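PDB 4A39: metallo-carboxypeptidase from Pseudomonas aeruginosa, which probably acts as a zinc-dependent carboxypeptidase of the M14 family, a cytosolic type related to the mammalian enzymes thought to act on tubulin. Local coordinates for residues 24-29 against 39-44; 35-40 against 66-71; 83-88 against 98-103. All blocks are in the same frame, centred on the assembly; numbering follows the deposited sequence.

Contact 1. Residues 24-29 against 39-44; sequences NIQVID and AIRPDL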
ATOM      1  N   ASN A  24      10.885  -3.565 -12.628  1.00  3.80           N
ATOM      2  CA  ASN A  24      11.853  -2.489 -12.444  1.00  4.68           C
ATOM      3  C   ASN A  24      13.253  -3.008 -12.155  1.00  5.08           C
ATOM      4  O   ASN A  24      13.516  -3.582 -11.091  1.00  5.61           O
ATOM      5  CB  ASN A  24      11.441  -1.544 -11.306  1.00  5.46           C
ATOM      6  CG  ASN A  24      12.418  -0.384 -11.132  1.00  4.73           C
ATOM      7  OD1 ASN A  24      13.633  -0.566 -11.221  1.00  5.62           O
ATOM      8  ND2 ASN A  24      11.891   0.808 -10.870  1.00  6.23           N
ATOM      9  N   ILE A  25      14.147  -2.804 -13.117  1.00  6.20           N
ATOM     10  CA  ILE A  25      15.546  -3.189 -12.974  1.00  5.99           C
ATOM     11  C   ILE A  25      16.309  -2.864 -14.252  1.00  5.26           C
ATOM     12  O   ILE A  25      15.730  -2.819 -15.341  1.00  5.68           O
ATOM     13  CB  ILE A  25      15.714  -4.706 -12.677  1.00  5.24           C
ATOM     14  CG1 ILE A  25      16.998  -4.941 -11.875  1.00  5.63           C
ATOM     15  CG2 ILE A  25      15.802  -5.503 -13.969  1.00  6.90           C
ATOM     16  CD1 ILE A  25      16.930  -4.421 -10.461  1.00  4.89           C
ATOM     17  N   GLN A  26      17.607  -2.621 -14.092  1.00  5.30           N
ATOM     18  CA  GLN A  26      18.519  -2.359 -15.202  1.00  5.95           C
ATOM     19  C   GLN A  26      19.626  -3.388 -15.002  1.00  6.12           C
ATOM     20  O   GLN A  26      20.210  -3.467 -13.924  1.00  6.56           O
ATOM     21  CB  GLN A  26      19.104  -0.941 -15.123  1.00  6.11           C
ATOM     22  CG  GLN A  26      18.091   0.184 -15.382  1.00  6.52           C
ATOM     23  CD  GLN A  26      17.737   0.352 -16.852  1.00  9.00           C
ATOM     24  OE1 GLN A  26      17.523  -0.623 -17.569  1.00 12.46           O
ATOM     25  NE2 GLN A  26      17.653   1.605 -17.301  1.00 10.12           N
ATOM     26  N   VAL A  27      19.904  -4.192 -16.025  1.00  6.34           N
ATOM     27  CA  VAL A  27      20.948  -5.207 -15.906  1.00  6.19           C
ATOM     28  C   VAL A  27      22.315  -4.627 -16.245  1.00  7.24           C
ATOM     29  O   VAL A  27      22.489  -4.026 -17.296  1.00  7.83           O
ATOM     30  CB  VAL A  27      20.677  -6.403 -16.849  1.00  6.85           C
ATOM     31  CG1 VAL A  27      21.821  -7.411 -16.769  1.00  7.64           C
ATOM     32  CG2 VAL A  27      19.364  -7.067 -16.470  1.00  8.13           C
ATOM     33  N   ILE A  28      23.276  -4.800 -15.342  1.00  7.78           N
ATOM     34  CA  ILE A  28      24.625  -4.307 -15.580  1.00  9.19           C
ATOM     35  C   ILE A  28      25.451  -5.472 -16.103  1.00  9.32           C
ATOM     36  O   ILE A  28      25.984  -5.423 -17.211  1.00 10.04           O
ATOM     37  CB  ILE A  28      25.269  -3.766 -14.285  1.00  8.38           C
ATOM     38  CG1 ILE A  28      24.495  -2.534 -13.803  1.00  7.97           C
ATOM     39  CG2 ILE A  28      26.735  -3.417 -14.533  1.00 10.77           C
ATOM     40  CD1 ILE A  28      24.970  -1.979 -12.480  1.00  8.53           C
ATOM     41  N   ASP A  29      25.531  -6.532 -15.307  1.00  9.97           N
ATOM     42  CA  ASP A  29      26.301  -7.711 -15.680  1.00 10.50           C
ATOM     43  C   ASP A  29      25.804  -8.941 -14.930  1.00 10.93           C
ATOM     44  O   ASP A  29      25.750  -8.950 -13.699  1.00  9.96           O
ATOM     45  CB  ASP A  29      27.785  -7.459 -15.385  1.00 12.82           C
ATOM     46  CG  ASP A  29      28.662  -8.657 -15.694  1.00 14.98           C
ATOM     47  OD1 ASP A  29      28.314  -9.444 -16.598  1.00 14.33           O
ATOM     48  OD2 ASP A  29      29.715  -8.797 -15.037  1.00 17.88           O
ATOM     49  N   ALA A  39      20.908  -2.515 -11.253  1.00  3.63           N
ATOM     50  CA  ALA A  39      20.601  -1.175 -10.758  1.00  4.73           C
ATOM     51  C   ALA A  39      19.089  -0.955 -10.769  1.00  3.84           C
ATOM     52  O   ALA A  39      18.380  -1.479 -11.630  1.00  5.43           O
ATOM     53  CB  ALA A  39      21.286  -0.116 -11.615  1.00  3.28           C
ATOM     54  N   ILE A  40      18.602  -0.190  -9.801  1.00  5.27           N
ATOM     55  CA  ILE A  40      17.181   0.113  -9.716  1.00  6.03           C
ATOM     56  C   ILE A  40      16.924   1.296 -10.646  1.00  6.66           C
ATOM     57  O   ILE A  40      17.750   2.211 -10.759  1.00  6.68           O
ATOM     58  CB  ILE A  40      16.779   0.466  -8.261  1.00  6.59           C
ATOM     59  CG1 ILE A  40      17.184  -0.681  -7.328  1.00  7.57           C
ATOM     60  CG2 ILE A  40      15.267   0.697  -8.170  1.00  7.23           C
ATOM     61  CD1 ILE A  40      16.959  -0.389  -5.849  1.00 11.53           C
ATOM     62  N   ARG A  41      15.787   1.264 -11.331  1.00  5.56           N
ATOM     63  CA  ARG A  41      15.423   2.323 -12.270  1.00  7.31           C
ATOM     64  C   ARG A  41      14.591   3.429 -11.620  1.00  6.79           C
ATOM     65  O   ARG A  41      13.622   3.155 -10.908  1.00  6.59           O
ATOM     66  CB  ARG A  41      14.627   1.730 -13.436  1.00  8.26           C
ATOM     67  CG  ARG A  41      14.353   2.699 -14.582  1.00 10.55           C
ATOM     68  CD  ARG A  41      12.998   2.404 -15.216  1.00 11.75           C
ATOM     69  NE  ARG A  41      11.906   2.923 -14.396  1.00 12.07           N
ATOM     70  CZ  ARG A  41      10.831   2.230 -14.038  1.00 11.57           C
ATOM     71  NH1 ARG A  41      10.685   0.966 -14.422  1.00 12.25           N
ATOM     72  NH2 ARG A  41       9.898   2.806 -13.289  1.00  9.89           N
ATOM     73  N   PRO A  42      14.957   4.699 -11.854  1.00  6.19           N
ATOM     74  CA  PRO A  42      14.195   5.811 -11.271  1.00  5.52           C
ATOM     75  C   PRO A  42      12.786   5.880 -11.872  1.00  5.50           C
ATOM     76  O   PRO A  42      12.540   5.351 -12.955  1.00  6.55           O
ATOM     77  CB  PRO A  42      15.024   7.034 -11.652  1.00  5.65           C
ATOM     78  CG  PRO A  42      16.430   6.484 -11.712  1.00  4.89           C
ATOM     79  CD  PRO A  42      16.218   5.183 -12.443  1.00  5.72           C
ATOM     80  N   ASP A  43      11.870   6.534 -11.166  1.00  7.00           N
ATOM     81  CA  ASP A  43      10.491   6.687 -11.638  1.00  6.66           C
ATOM     82  C   ASP A  43      10.419   7.295 -13.046  1.00  7.78           C
ATOM     83  O   ASP A  43      11.324   8.019 -13.469  1.00  6.03           O
ATOM     84  CB  ASP A  43       9.702   7.564 -10.662  1.00  5.71           C
ATOM     85  CG  ASP A  43       9.253   6.806  -9.424  1.00  6.77           C
ATOM     86  OD1 ASP A  43       9.631   5.624  -9.278  1.00  5.92           O
ATOM     87  OD2 ASP A  43       8.517   7.396  -8.599  1.00  7.05           O
ATOM     88  N   LEU A  44       9.327   7.012 -13.752  1.00  7.73           N
ATOM     89  CA  LEU A  44       9.122   7.514 -15.113  1.00  8.43           C
ATOM     90  C   LEU A  44       9.462   8.989 -15.275  1.00  9.35           C
ATOM     91  O   LEU A  44      10.158   9.373 -16.223  1.00  9.61           O
ATOM     92  CB  LEU A  44       7.669   7.301 -15.555  1.00 10.01           C
ATOM     93  CG  LEU A  44       7.328   6.141 -16.492  1.00 15.29           C
ATOM     94  CD1 LEU A  44       5.849   6.209 -16.833  1.00 15.71           C
ATOM     95  CD2 LEU A  44       8.154   6.224 -17.766  1.00 15.95           C
TER
HETATM   96  O   HOH W   1      12.357  -1.433 -15.741  1.00 48.36           O

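Contact 2. Residues 35-40 against 66-71; sequences RIRLAI and CFTLVN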
ATOM      1  N   ARG A  35      28.572 -12.760  -9.048  1.00  6.23           N
ATOM      2  CA  ARG A  35      28.842 -11.338  -9.255  1.00  8.21           C
ATOM      3  C   ARG A  35      27.762 -10.663 -10.095  1.00  7.58           C
ATOM      4  O   ARG A  35      28.068  -9.852 -10.971  1.00  9.18           O
ATOM      5  CB  ARG A  35      30.210 -11.156  -9.936  1.00 10.67           C
ATOM      6  CG  ARG A  35      31.394 -11.758  -9.166  1.00 13.79           C
ATOM      7  CD  ARG A  35      31.838 -10.850  -8.021  1.00 17.91           C
ATOM      8  NE  ARG A  35      33.031 -11.340  -7.329  1.00 20.10           N
ATOM      9  CZ  ARG A  35      33.024 -12.257  -6.367  1.00 21.19           C
ATOM     10  NH1 ARG A  35      31.884 -12.798  -5.958  1.00 21.77           N
ATOM     11  NH2 ARG A  35      34.165 -12.628  -5.805  1.00 22.96           N
ATOM     12  N   ILE A  36      26.501 -10.992  -9.854  1.00  8.34           N
ATOM     13  CA  ILE A  36      25.397 -10.403 -10.606  1.00  6.18           C
ATOM     14  C   ILE A  36      25.223  -8.947 -10.160  1.00  6.45           C
ATOM     15  O   ILE A  36      24.998  -8.679  -8.984  1.00  7.32           O
ATOM     16  CB  ILE A  36      24.100 -11.196 -10.370  1.00  5.47           C
ATOM     17  CG1 ILE A  36      24.320 -12.657 -10.779  1.00  6.80           C
ATOM     18  CG2 ILE A  36      22.948 -10.592 -11.179  1.00  7.25           C
ATOM     19  CD1 ILE A  36      23.226 -13.603 -10.321  1.00  7.73           C
ATOM     20  N   ARG A  37      25.338  -8.014 -11.104  1.00  4.14           N
ATOM     21  CA  ARG A  37      25.229  -6.587 -10.805  1.00  7.10           C
ATOM     22  C   ARG A  37      24.000  -6.005 -11.485  1.00  5.20           C
ATOM     23  O   ARG A  37      23.813  -6.179 -12.684  1.00  4.96           O
ATOM     24  CB  ARG A  37      26.482  -5.851 -11.305  1.00  8.22           C
ATOM     25  CG  ARG A  37      27.802  -6.454 -10.842  1.00 14.14           C
ATOM     26  CD  ARG A  37      28.039  -6.260  -9.357  1.00 16.21           C
ATOM     27  NE  ARG A  37      28.428  -4.889  -9.029  1.00 19.47           N
ATOM     28  CZ  ARG A  37      28.769  -4.485  -7.811  1.00 19.13           C
ATOM     29  NH1 ARG A  37      28.773  -5.346  -6.801  1.00 19.34           N
ATOM     30  NH2 ARG A  37      29.109  -3.219  -7.599  1.00 19.53           N
ATOM     31  N   LEU A  38      23.176  -5.304 -10.709  1.00  5.27           N
ATOM     32  CA  LEU A  38      21.947  -4.704 -11.217  1.00  4.29           C
ATOM     33  C   LEU A  38      21.755  -3.318 -10.616  1.00  4.99           C
ATOM     34  O   LEU A  38      22.354  -2.989  -9.597  1.00  4.30           O
ATOM     35  CB  LEU A  38      20.740  -5.563 -10.824  1.00  5.36           C
ATOM     36  CG  LEU A  38      20.784  -7.050 -11.167  1.00  4.86           C
ATOM     37  CD1 LEU A  38      19.706  -7.776 -10.377  1.00  5.65           C
ATOM     38  CD2 LEU A  38      20.597  -7.246 -12.665  1.00  7.11           C
ATOM     39  N   ALA A  39      20.908  -2.515 -11.253  1.00  3.63           N
ATOM     40  CA  ALA A  39      20.601  -1.175 -10.758  1.00  4.73           C
ATOM     41  C   ALA A  39      19.089  -0.955 -10.769  1.00  3.84           C
ATOM     42  O   ALA A  39      18.380  -1.479 -11.630  1.00  5.43           O
ATOM     43  CB  ALA A  39      21.286  -0.116 -11.615  1.00  3.28           C
ATOM     44  N   ILE A  40      18.602  -0.190  -9.801  1.00  5.27           N
ATOM     45  CA  ILE A  40      17.181   0.113  -9.716  1.00  6.03           C
ATOM     46  C   ILE A  40      16.924   1.296 -10.646  1.00  6.66           C
ATOM     47  O   ILE A  40      17.750   2.211 -10.759  1.00  6.68           O
ATOM     48  CB  ILE A  40      16.779   0.466  -8.261  1.00  6.59           C
ATOM     49  CG1 ILE A  40      17.184  -0.681  -7.328  1.00  7.57           C
ATOM     50  CG2 ILE A  40      15.267   0.697  -8.170  1.00  7.23           C
ATOM     51  CD1 ILE A  40      16.959  -0.389  -5.849  1.00 11.53           C
ATOM     52  N   CYS A  66      24.657 -14.708  -6.354  1.00  8.81           N
ATOM     53  CA  CYS A  66      24.821 -13.548  -5.493  1.00  8.36           C
ATOM     54  C   CYS A  66      24.483 -12.282  -6.259  1.00  7.94           C
ATOM     55  O   CYS A  66      25.146 -11.940  -7.240  1.00  7.88           O
ATOM     56  CB  CYS A  66      26.258 -13.498  -4.987  1.00  8.80           C
ATOM     57  SG  CYS A  66      26.708 -15.046  -4.198  1.00 10.55           S
ATOM     58  N   PHE A  67      23.447 -11.591  -5.793  1.00  7.27           N
ATOM     59  CA  PHE A  67      22.968 -10.369  -6.430  1.00  6.60           C
ATOM     60  C   PHE A  67      23.350  -9.106  -5.673  1.00  6.01           C
ATOM     61  O   PHE A  67      23.471  -9.117  -4.447  1.00  4.84           O
ATOM     62  CB  PHE A  67      21.439 -10.411  -6.534  1.00  6.94           C
ATOM     63  CG  PHE A  67      20.908 -11.565  -7.334  1.00  6.50           C
ATOM     64  CD1 PHE A  67      20.746 -12.821  -6.748  1.00  5.81           C
ATOM     65  CD2 PHE A  67      20.558 -11.397  -8.672  1.00  7.81           C
ATOM     66  CE1 PHE A  67      20.239 -13.891  -7.481  1.00  4.71           C
ATOM     67  CE2 PHE A  67      20.049 -12.463  -9.417  1.00  5.33           C
ATOM     68  CZ  PHE A  67      19.888 -13.715  -8.820  1.00  6.06           C
ATOM     69  N   THR A  68      23.528  -8.019  -6.418  1.00  5.91           N
ATOM     70  CA  THR A  68      23.846  -6.724  -5.834  1.00  4.97           C
ATOM     71  C   THR A  68      23.108  -5.610  -6.565  1.00  6.45           C
ATOM     72  O   THR A  68      23.175  -5.516  -7.788  1.00  6.31           O
ATOM     73  CB  THR A  68      25.356  -6.391  -5.913  1.00  4.86           C
ATOM     74  OG1 THR A  68      26.105  -7.321  -5.120  1.00  5.62           O
ATOM     75  CG2 THR A  68      25.606  -4.968  -5.398  1.00  6.12           C
ATOM     76  N   LEU A  69      22.379  -4.790  -5.813  1.00  5.88           N
ATOM     77  CA  LEU A  69      21.693  -3.638  -6.391  1.00  6.65           C
ATOM     78  C   LEU A  69      22.705  -2.536  -6.085  1.00  6.72           C
ATOM     79  O   LEU A  69      22.714  -1.962  -4.996  1.00  7.15           O
ATOM     80  CB  LEU A  69      20.355  -3.390  -5.687  1.00  6.29           C
ATOM     81  CG  LEU A  69      19.390  -4.581  -5.729  1.00  6.77           C
ATOM     82  CD1 LEU A  69      18.019  -4.147  -5.219  1.00  6.65           C
ATOM     83  CD2 LEU A  69      19.281  -5.106  -7.160  1.00  6.83           C
ATOM     84  N   VAL A  70      23.570  -2.277  -7.061  1.00  7.93           N
ATOM     85  CA  VAL A  70      24.661  -1.316  -6.926  1.00  7.76           C
ATOM     86  C   VAL A  70      24.330   0.130  -6.587  1.00  6.71           C
ATOM     87  O   VAL A  70      25.168   0.831  -6.013  1.00  6.51           O
ATOM     88  CB  VAL A  70      25.545  -1.308  -8.195  1.00  8.10           C
ATOM     89  CG1 VAL A  70      25.985  -2.724  -8.534  1.00  9.30           C
ATOM     90  CG2 VAL A  70      24.794  -0.674  -9.355  1.00  9.03           C
ATOM     91  N   ASN A  71      23.126   0.587  -6.924  1.00  6.12           N
ATOM     92  CA  ASN A  71      22.775   1.975  -6.646  1.00  5.61           C
ATOM     93  C   ASN A  71      21.792   2.154  -5.491  1.00  6.25           C
ATOM     94  O   ASN A  71      21.150   3.194  -5.363  1.00  5.08           O
ATOM     95  CB  ASN A  71      22.248   2.653  -7.920  1.00  6.88           C
ATOM     96  CG  ASN A  71      20.957   2.039  -8.430  1.00  6.51           C
ATOM     97  OD1 ASN A  71      20.590   0.926  -8.053  1.00  4.98           O
ATOM     98  ND2 ASN A  71      20.265   2.767  -9.311  1.00  5.91           N
TER
HETATM   99  O   HOH W   2      26.836  -9.151  -6.854  1.00 15.79           O

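Contact 3. Residues 83-88 against 98-103; sequences GYQAVA and VPSQYD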
ATOM      1  N   GLY A  83      18.623  -4.163   7.555  1.00  7.82           N
ATOM      2  CA  GLY A  83      17.619  -5.025   8.153  1.00  7.44           C
ATOM      3  C   GLY A  83      16.567  -5.527   7.180  1.00  7.75           C
ATOM      4  O   GLY A  83      15.676  -6.293   7.557  1.00 11.52           O
ATOM      5  N   TYR A  84      16.660  -5.094   5.929  1.00  6.44           N
ATOM      6  CA  TYR A  84      15.700  -5.512   4.913  1.00  5.43           C
ATOM      7  C   TYR A  84      16.160  -6.762   4.170  1.00  4.39           C
ATOM      8  O   TYR A  84      17.313  -6.859   3.748  1.00  7.14           O
ATOM      9  CB  TYR A  84      15.467  -4.393   3.893  1.00  5.03           C
ATOM     10  CG  TYR A  84      14.656  -4.858   2.706  1.00  5.34           C
ATOM     11  CD1 TYR A  84      13.274  -5.011   2.797  1.00  4.21           C
ATOM     12  CD2 TYR A  84      15.285  -5.248   1.524  1.00  5.05           C
ATOM     13  CE1 TYR A  84      12.536  -5.558   1.738  1.00  3.80           C
ATOM     14  CE2 TYR A  84      14.563  -5.792   0.466  1.00  4.00           C
ATOM     15  CZ  TYR A  84      13.193  -5.950   0.581  1.00  2.74           C
ATOM     16  OH  TYR A  84      12.497  -6.522  -0.455  1.00  5.30           O
ATOM     17  N   GLN A  85      15.241  -7.709   4.008  1.00  5.28           N
ATOM     18  CA  GLN A  85      15.517  -8.951   3.296  1.00  4.20           C
ATOM     19  C   GLN A  85      14.652  -8.976   2.038  1.00  4.71           C
ATOM     20  O   GLN A  85      13.434  -8.825   2.121  1.00  4.72           O
ATOM     21  CB  GLN A  85      15.171 -10.162   4.170  1.00  6.68           C
ATOM     22  CG  GLN A  85      15.866 -10.198   5.531  1.00 10.26           C
ATOM     23  CD  GLN A  85      17.379 -10.183   5.427  1.00 12.54           C
ATOM     24  OE1 GLN A  85      18.023  -9.152   5.646  1.00 14.15           O
ATOM     25  NE2 GLN A  85      17.956 -11.325   5.085  1.00 10.96           N
ATOM     26  N   ALA A  86      15.285  -9.159   0.880  1.00  4.40           N
ATOM     27  CA  ALA A  86      14.573  -9.205  -0.396  1.00  4.83           C
ATOM     28  C   ALA A  86      13.608 -10.385  -0.464  1.00  5.54           C
ATOM     29  O   ALA A  86      13.812 -11.400   0.197  1.00  4.97           O
ATOM     30  CB  ALA A  86      15.570  -9.297  -1.543  1.00  6.21           C
ATOM     31  N   VAL A  87      12.563 -10.244  -1.277  1.00  4.71           N
ATOM     32  CA  VAL A  87      11.569 -11.296  -1.434  1.00  6.83           C
ATOM     33  C   VAL A  87      11.756 -11.966  -2.794  1.00  7.04           C
ATOM     34  O   VAL A  87      12.130 -11.316  -3.773  1.00  6.28           O
ATOM     35  CB  VAL A  87      10.136 -10.722  -1.344  1.00  8.82           C
ATOM     36  CG1 VAL A  87       9.160 -11.819  -0.981  1.00 11.30           C
ATOM     37  CG2 VAL A  87      10.088  -9.596  -0.319  1.00 12.37           C
ATOM     38  N   ALA A  88      11.492 -13.267  -2.851  1.00  5.49           N
ATOM     39  CA  ALA A  88      11.645 -14.024  -4.088  1.00  5.27           C
ATOM     40  C   ALA A  88      10.519 -15.034  -4.253  1.00  5.67           C
ATOM     41  O   ALA A  88       9.796 -15.331  -3.303  1.00  5.67           O
ATOM     42  CB  ALA A  88      12.987 -14.742  -4.091  1.00  6.20           C
ATOM     43  N   VAL A  98      14.908 -13.885   1.361  1.00  4.82           N
ATOM     44  CA  VAL A  98      16.239 -14.446   1.149  1.00  5.36           C
ATOM     45  C   VAL A  98      17.286 -13.633   1.908  1.00  5.96           C
ATOM     46  O   VAL A  98      17.115 -12.436   2.133  1.00  5.57           O
ATOM     47  CB  VAL A  98      16.611 -14.466  -0.353  1.00  5.96           C
ATOM     48  CG1 VAL A  98      15.698 -15.431  -1.102  1.00  6.29           C
ATOM     49  CG2 VAL A  98      16.500 -13.061  -0.941  1.00  4.99           C
ATOM     50  N   PRO A  99      18.386 -14.281   2.320  1.00  6.15           N
ATOM     51  CA  PRO A  99      19.462 -13.609   3.056  1.00  5.97           C
ATOM     52  C   PRO A  99      19.931 -12.347   2.337  1.00  6.24           C
ATOM     53  O   PRO A  99      20.320 -12.397   1.167  1.00  6.17           O
ATOM     54  CB  PRO A  99      20.552 -14.677   3.121  1.00  6.64           C
ATOM     55  CG  PRO A  99      19.766 -15.945   3.191  1.00  8.56           C
ATOM     56  CD  PRO A  99      18.673 -15.717   2.160  1.00  7.50           C
ATOM     57  N   SER A 100      19.901 -11.219   3.040  1.00  5.84           N
ATOM     58  CA  SER A 100      20.310  -9.949   2.452  1.00  5.77           C
ATOM     59  C   SER A 100      21.175  -9.135   3.409  1.00  5.88           C
ATOM     60  O   SER A 100      21.041  -9.252   4.627  1.00  7.07           O
ATOM     61  CB  SER A 100      19.069  -9.134   2.074  1.00  5.46           C
ATOM     62  OG  SER A 100      18.166  -9.914   1.309  1.00  5.19           O
ATOM     63  N   GLN A 101      22.066  -8.320   2.847  1.00  5.37           N
ATOM     64  CA  GLN A 101      22.940  -7.457   3.639  1.00  5.32           C
ATOM     65  C   GLN A 101      23.051  -6.121   2.915  1.00  4.86           C
ATOM     66  O   GLN A 101      22.812  -6.040   1.708  1.00  6.91           O
ATOM     67  CB  GLN A 101      24.345  -8.051   3.774  1.00  4.23           C
ATOM     68  CG  GLN A 101      24.413  -9.521   4.138  1.00  6.25           C
ATOM     69  CD  GLN A 101      24.186 -10.428   2.946  1.00  7.16           C
ATOM     70  OE1 GLN A 101      24.710 -10.181   1.853  1.00  7.50           O
ATOM     71  NE2 GLN A 101      23.424 -11.494   3.152  1.00  5.79           N
ATOM     72  N   TYR A 102      23.429  -5.079   3.650  1.00  5.47           N
ATOM     73  CA  TYR A 102      23.576  -3.751   3.073  1.00  8.01           C
ATOM     74  C   TYR A 102      24.878  -3.071   3.496  1.00  6.74           C
ATOM     75  O   TYR A 102      25.202  -3.010   4.684  1.00  8.26           O
ATOM     76  CB  TYR A 102      22.386  -2.868   3.482  1.00  7.72           C
ATOM     77  CG  TYR A 102      22.454  -1.456   2.932  1.00 10.26           C
ATOM     78  CD1 TYR A 102      22.351  -1.214   1.563  1.00  6.75           C
ATOM     79  CD2 TYR A 102      22.641  -0.366   3.780  1.00 10.42           C
ATOM     80  CE1 TYR A 102      22.434   0.085   1.049  1.00  9.22           C
ATOM     81  CE2 TYR A 102      22.726   0.934   3.279  1.00 11.66           C
ATOM     82  CZ  TYR A 102      22.622   1.151   1.916  1.00 12.41           C
ATOM     83  OH  TYR A 102      22.708   2.435   1.422  1.00 14.00           O
ATOM     84  N   ASP A 103      25.628  -2.575   2.516  1.00  9.14           N
ATOM     85  CA  ASP A 103      26.870  -1.853   2.784  1.00  9.66           C
ATOM     86  C   ASP A 103      27.090  -0.786   1.711  1.00 10.29           C
ATOM     87  O   ASP A 103      26.195  -0.511   0.915  1.00  9.83           O
ATOM     88  CB  ASP A 103      28.072  -2.807   2.857  1.00  9.83           C
ATOM     89  CG  ASP A 103      28.244  -3.642   1.608  1.00  9.70           C
ATOM     90  OD1 ASP A 103      27.930  -3.145   0.509  1.00 11.25           O
ATOM     91  OD2 ASP A 103      28.712  -4.796   1.725  1.00 12.58           O
TER

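Contact 1. Residues 24-29 against 39-44
A beta hairpin at the edge of the N-terminal sheet brings residues 24-29 antiparallel to 39-44, strand 26-29 being outermost on this side. Q26 and A39 form a hydrogen-bonded pair: Q26 N donates to A39 O (2.8 Å) and A39 N returns the bond to Q26 O (2.9 Å). Beyond this pair the side chain of N24 takes over from the backbone. With CG anti to the backbone N (chi1 -178°), its amide lies along the R41 main chain. N24 OD1 accepts R41 N on a lone pair at 2.8 Å, while N24 ND2 donates nearly straight to R41 O at 2.9 Å and has a second acceptor in G228 O. Asparagine suits this place because its amide offers the acceptor and donor that a neighbouring strand would supply. N24 ND2 sits over the centre of the R41 guanidinium, 3.6 Å from R41 CZ, the two planes stacked 27° apart. R41 NE bonds to P42 O, its NH2 to H227 O, and a water accepts from NH1, so the rotation of the guanidinium is fixed. I28 CD1 touches A39 CB at 4.2 Å. I28 and D29 both face R37 in a classic beta bulge of this edge hairpin.

Contact 2. Residues 35-40 against 66-71
Strands 36-39 and 66-69 run parallel, their axes 4.9 Å apart at closest approach and inclined by 27°, with I36, R37 and L38 paired with F67, T68 and L69. I36 N bonds to C66 O, L38 N to T68 O (2.9 Å) and V70 N to L38 O, each donor nearly along the C=O axis; the bond from T68 N to I36 O is weak. A water donates to I36 O and also bonds to T68 OG1 at 2.6 Å. Past the strands, N71 extends the ladder: N71 OD1 accepts I40 N on a lone pair (2.9 Å), and N71 ND2 donates to I40 O (3.0 Å). Asparagine suits the place, its amide matching one acceptor and one donor to the N-H and C=O of I40. On the buried face, I36 CD1 lies over the F67 ring, 3.7 Å from its centroid, a CH-pi contact, while L38 CD1 meets the ring edge. L69 CD2 touches L38 CB, and L69 CD1 meets I40 CD1. On the other face, R37 bends at chi2 and chi3 (-70° and -75°), laying one guanidinium face over V70 CG1, 3.3 Å from R37 NE. The long chain can thus lie over V70 while NH1 carries its charge to a salt bridge with D105. Strand 106-111 flanks 66-69, F109 meeting F67; 26-29 borders 36-39, and F54 of strand 53-57 covers L38 and F67.

Contact 3. Residues 83-88 against 98-103
V98 lays its two methyls along the alanines of residues 83-88, CG2 against A86 CB (3.9 Å) and CG1 against A88 CB (4.1 Å). Small alanines suit the buried positions, since a beta-branched valine can sit close over them. Beside this apolar strip the backbone joins once, V98 N donating to A86 O at 3.0 Å, nearly along the C=O axis. The next link is made by a side chain. S100 holds OG anti to its carbonyl carbon (chi1 -50°), which brings the hydroxyl to the A86 amide: A86 N donates to S100 OG at 3.0 Å with an N-H...O angle of 163°. S100 OG in turn donates to V98 O (2.9 Å), approaching from above the carbonyl plane and not on a lone pair. Serine suits the place because one short side chain both accepts and donates. S100 CB rests 3.3 Å from Y84 O. The Q85 chain, bent at chi2 (-58°), folds back over P99 and S100, Q85 CB lying 3.6 Å from V98 O. Y84 turns to other neighbours, its OH bonding to Y122 O and its ring meeting that of Y122. F109 of strand 106-111 packs on both A86 and S100. The buried N-H of A86 is thus satisfied by a side-chain hydroxyl, which passes the bond on to V98 O within its own segment.

Overall arrangement
All three contacts belong to the nine-stranded mixed sheet of the N-terminal domain. Contact 1 leads into contact 2 through the shared A39 and I40, and contact 3 follows in series. Contacts 1 and 2, with centres about 10 Å apart, use the two sides of strand 36-39: 26-29 at the sheet edge and 65-69 further in. They meet where I28 and D29 face R37 and I28 packs on V70. Contact 3 lies about 12 Å from contact 2, centre to centre, in the hairpin 87-89/96-103. Together they tie strands on both sides of 106-111, away from the zinc site, though Y84 comes to about 12 Å from zinc ligand E183, side chain to side chain.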